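Local coordinates for acetyltransferase (Agrobacterium tumefaciens str. C58, PDB 2G3A), which transfers an acetyl group from acetyl-coenzyme A to acceptor substrates, preferring glucosamine 6-phosphate or dopamine, at residues 47-52 with 68-73. Sequence-based numbering, arbitrary orientation.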
loop_
_atom_site.group_PDB
_atom_site.type_symbol
_atom_site.label_atom_id
_atom_site.label_comp_id
_atom_site.label_asym_id
_atom_site.label_seq_id
_atom_site.Cartn_x
_atom_site.Cartn_y
_atom_site.Cartn_z
ATOM N N SER A 47 -2.794 16.322 -4.143
ATOM C CA SER A 47 -3.178 15.187 -3.292
ATOM C C SER A 47 -3.383 15.604 -1.836
ATOM O O SER A 47 -4.127 14.946 -1.093
ATOM C CB SER A 47 -2.148 14.073 -3.377
ATOM O OG SER A 47 -0.983 14.443 -2.679
ATOM N N ASP A 48 -2.715 16.691 -1.439
ATOM C CA ASP A 48 -2.626 17.127 -0.042
ATOM C C ASP A 48 -2.151 16.013 0.894
ATOM O O ASP A 48 -2.610 15.931 2.031
ATOM C CB ASP A 48 -3.963 17.683 0.456
ATOM C CG ASP A 48 -4.344 18.988 -0.216
ATOM O OD1 ASP A 48 -3.477 19.878 -0.358
ATOM O OD2 ASP A 48 -5.523 19.122 -0.587
ATOM N N LYS A 49 -1.242 15.165 0.409
ATOM C CA LYS A 49 -0.682 14.084 1.231
ATOM C C LYS A 49 0.025 14.609 2.469
ATOM O O LYS A 49 0.938 15.437 2.383
ATOM C CB LYS A 49 0.278 13.202 0.442
ATOM C CG LYS A 49 0.684 11.951 1.223
ATOM C CD LYS A 49 1.508 11.017 0.371
ATOM C CE LYS A 49 1.941 9.801 1.157
ATOM N NZ LYS A 49 2.442 8.752 0.214
ATOM N N ARG A 50 -0.391 14.090 3.618
ATOM C CA ARG A 50 0.098 14.551 4.899
ATOM C C ARG A 50 0.153 13.383 5.867
ATOM O O ARG A 50 -0.851 12.708 6.100
ATOM C CB ARG A 50 -0.817 15.651 5.432
ATOM C CG ARG A 50 -0.368 16.299 6.724
ATOM C CD ARG A 50 -1.351 17.396 7.090
ATOM N NE ARG A 50 -1.111 17.969 8.409
ATOM C CZ ARG A 50 -2.007 18.675 9.094
ATOM N NH1 ARG A 50 -3.217 18.895 8.596
ATOM N NH2 ARG A 50 -1.691 19.166 10.281
ATOM N N ASP A 51 1.330 13.141 6.429
ATOM C CA ASP A 51 1.507 12.021 7.349
ATOM C C ASP A 51 0.595 12.135 8.565
ATOM O O ASP A 51 0.204 13.232 8.969
ATOM C CB ASP A 51 2.961 11.941 7.804
ATOM C CG ASP A 51 3.906 11.644 6.657
ATOM O OD1 ASP A 51 3.628 10.703 5.882
ATOM O OD2 ASP A 51 4.916 12.359 6.519
ATOM N N LEU A 52 0.255 10.983 9.132
ATOM C CA LEU A 52 -0.527 10.919 10.354
ATOM C C LEU A 52 -0.031 9.712 11.160
ATOM O O LEU A 52 -0.360 8.557 10.851
ATOM C CB LEU A 52 -2.039 10.811 10.035
ATOM C CG LEU A 52 -3.021 11.104 11.183
ATOM C CD1 LEU A 52 -4.452 11.252 10.672
ATOM C CD2 LEU A 52 -2.940 10.036 12.310
ATOM N N VAL A 68 0.748 4.126 11.965
ATOM C CA VAL A 68 1.384 4.870 10.873
ATOM C C VAL A 68 0.390 4.979 9.730
ATOM O O VAL A 68 -0.160 3.968 9.271
ATOM C CB VAL A 68 2.685 4.177 10.388
ATOM C CG1 VAL A 68 3.326 4.948 9.205
ATOM C CG2 VAL A 68 3.687 4.057 11.531
ATOM N N GLY A 69 0.132 6.198 9.278
ATOM C CA GLY A 69 -0.744 6.379 8.126
ATOM C C GLY A 69 -0.598 7.726 7.476
ATOM O O GLY A 69 0.397 8.415 7.672
ATOM N N HIS A 70 -1.591 8.106 6.684
ATOM C CA HIS A 70 -1.578 9.430 6.059
ATOM C C HIS A 70 -2.950 9.773 5.511
ATOM O O HIS A 70 -3.774 8.893 5.279
ATOM C CB HIS A 70 -0.537 9.517 4.932
ATOM C CG HIS A 70 -0.852 8.657 3.746
ATOM N ND1 HIS A 70 -0.329 7.393 3.584
ATOM C CD2 HIS A 70 -1.621 8.888 2.657
ATOM C CE1 HIS A 70 -0.772 6.877 2.452
ATOM N NE2 HIS A 70 -1.559 7.766 1.871
ATOM N N THR A 71 -3.185 11.060 5.298
ATOM C CA THR A 71 -4.390 11.480 4.609
ATOM C C THR A 71 -4.004 12.024 3.236
ATOM O O THR A 71 -2.990 12.706 3.102
ATOM C CB THR A 71 -5.152 12.538 5.409
ATOM O OG1 THR A 71 -4.280 13.645 5.663
ATOM C CG2 THR A 71 -5.619 11.947 6.746
ATOM N N ALA A 72 -4.802 11.688 2.222
ATOM C CA ALA A 72 -4.615 12.198 0.857
ATOM C C ALA A 72 -5.943 12.134 0.124
ATOM O O ALA A 72 -6.680 11.145 0.263
ATOM C CB ALA A 72 -3.574 11.365 0.123
ATOM N N ARG A 73 -6.255 13.173 -0.651
ATOM C CA ARG A 73 -7.461 13.166 -1.503
ATOM C C ARG A 73 -8.739 12.827 -0.710
ATOM O O ARG A 73 -9.642 12.125 -1.192
ATOM C CB ARG A 73 -7.258 12.228 -2.703
ATOM C CG ARG A 73 -6.066 12.648 -3.561
ATOM C CD ARG A 73 -5.857 11.783 -4.795
ATOM N NE ARG A 73 -4.698 12.235 -5.571
ATOM C CZ ARG A 73 -4.688 13.318 -6.343
ATOM N NH1 ARG A 73 -5.768 14.092 -6.446
ATOM N NH2 ARG A 73 -3.580 13.645 -6.993
HETATM O O HOH W 1 -4.640 15.512 3.698
#
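Arg-50 and Thr-71 form a hydrogen-bonded pair at the open end of the antiparallel hairpin of strands 50-57 and 63-72. Arg-50 N gives to Thr-71 O and Thr-71 N to Arg-50 O, each at 3.0 Å; Leu-52 and Gly-69 make the next such pair. Before the strand, the loop turns at Asp-48, whose backbone is left-handed, yet stays pinned, since Arg-73 N donates to Ser-47 O at 2.8 Å. Ser-47 OG accepts from Lys-49 N, closing an ST turn, and a water links Asp-48 O with Thr-71 OG1, which also hydrogen-bonds Arg-107 NH1.

On one face, Lys-49 leaves its backbone with CG anti to N (chi1 -171°) and runs extended across His-70, setting CE 3.9 Å above the centre of the imidazole in a CH-pi contact. On the other, Leu-52 CD1 meets Thr-71 CG2 at 4.2 Å, and Leu-52 also packs on helix 92-106. The Arg-73 guanidinium lies flat against Ser-47, whose CA sits over its centre; Arg-73 NH2 hydrogen-bonds Gly-45 O. Arg-50 turns outward to a salt bridge with Asp-22 of the second subunit. Such a hairpin, its first strand entered from a turn after helix 26-44, is typical of the N-terminal half of the GNAT fold.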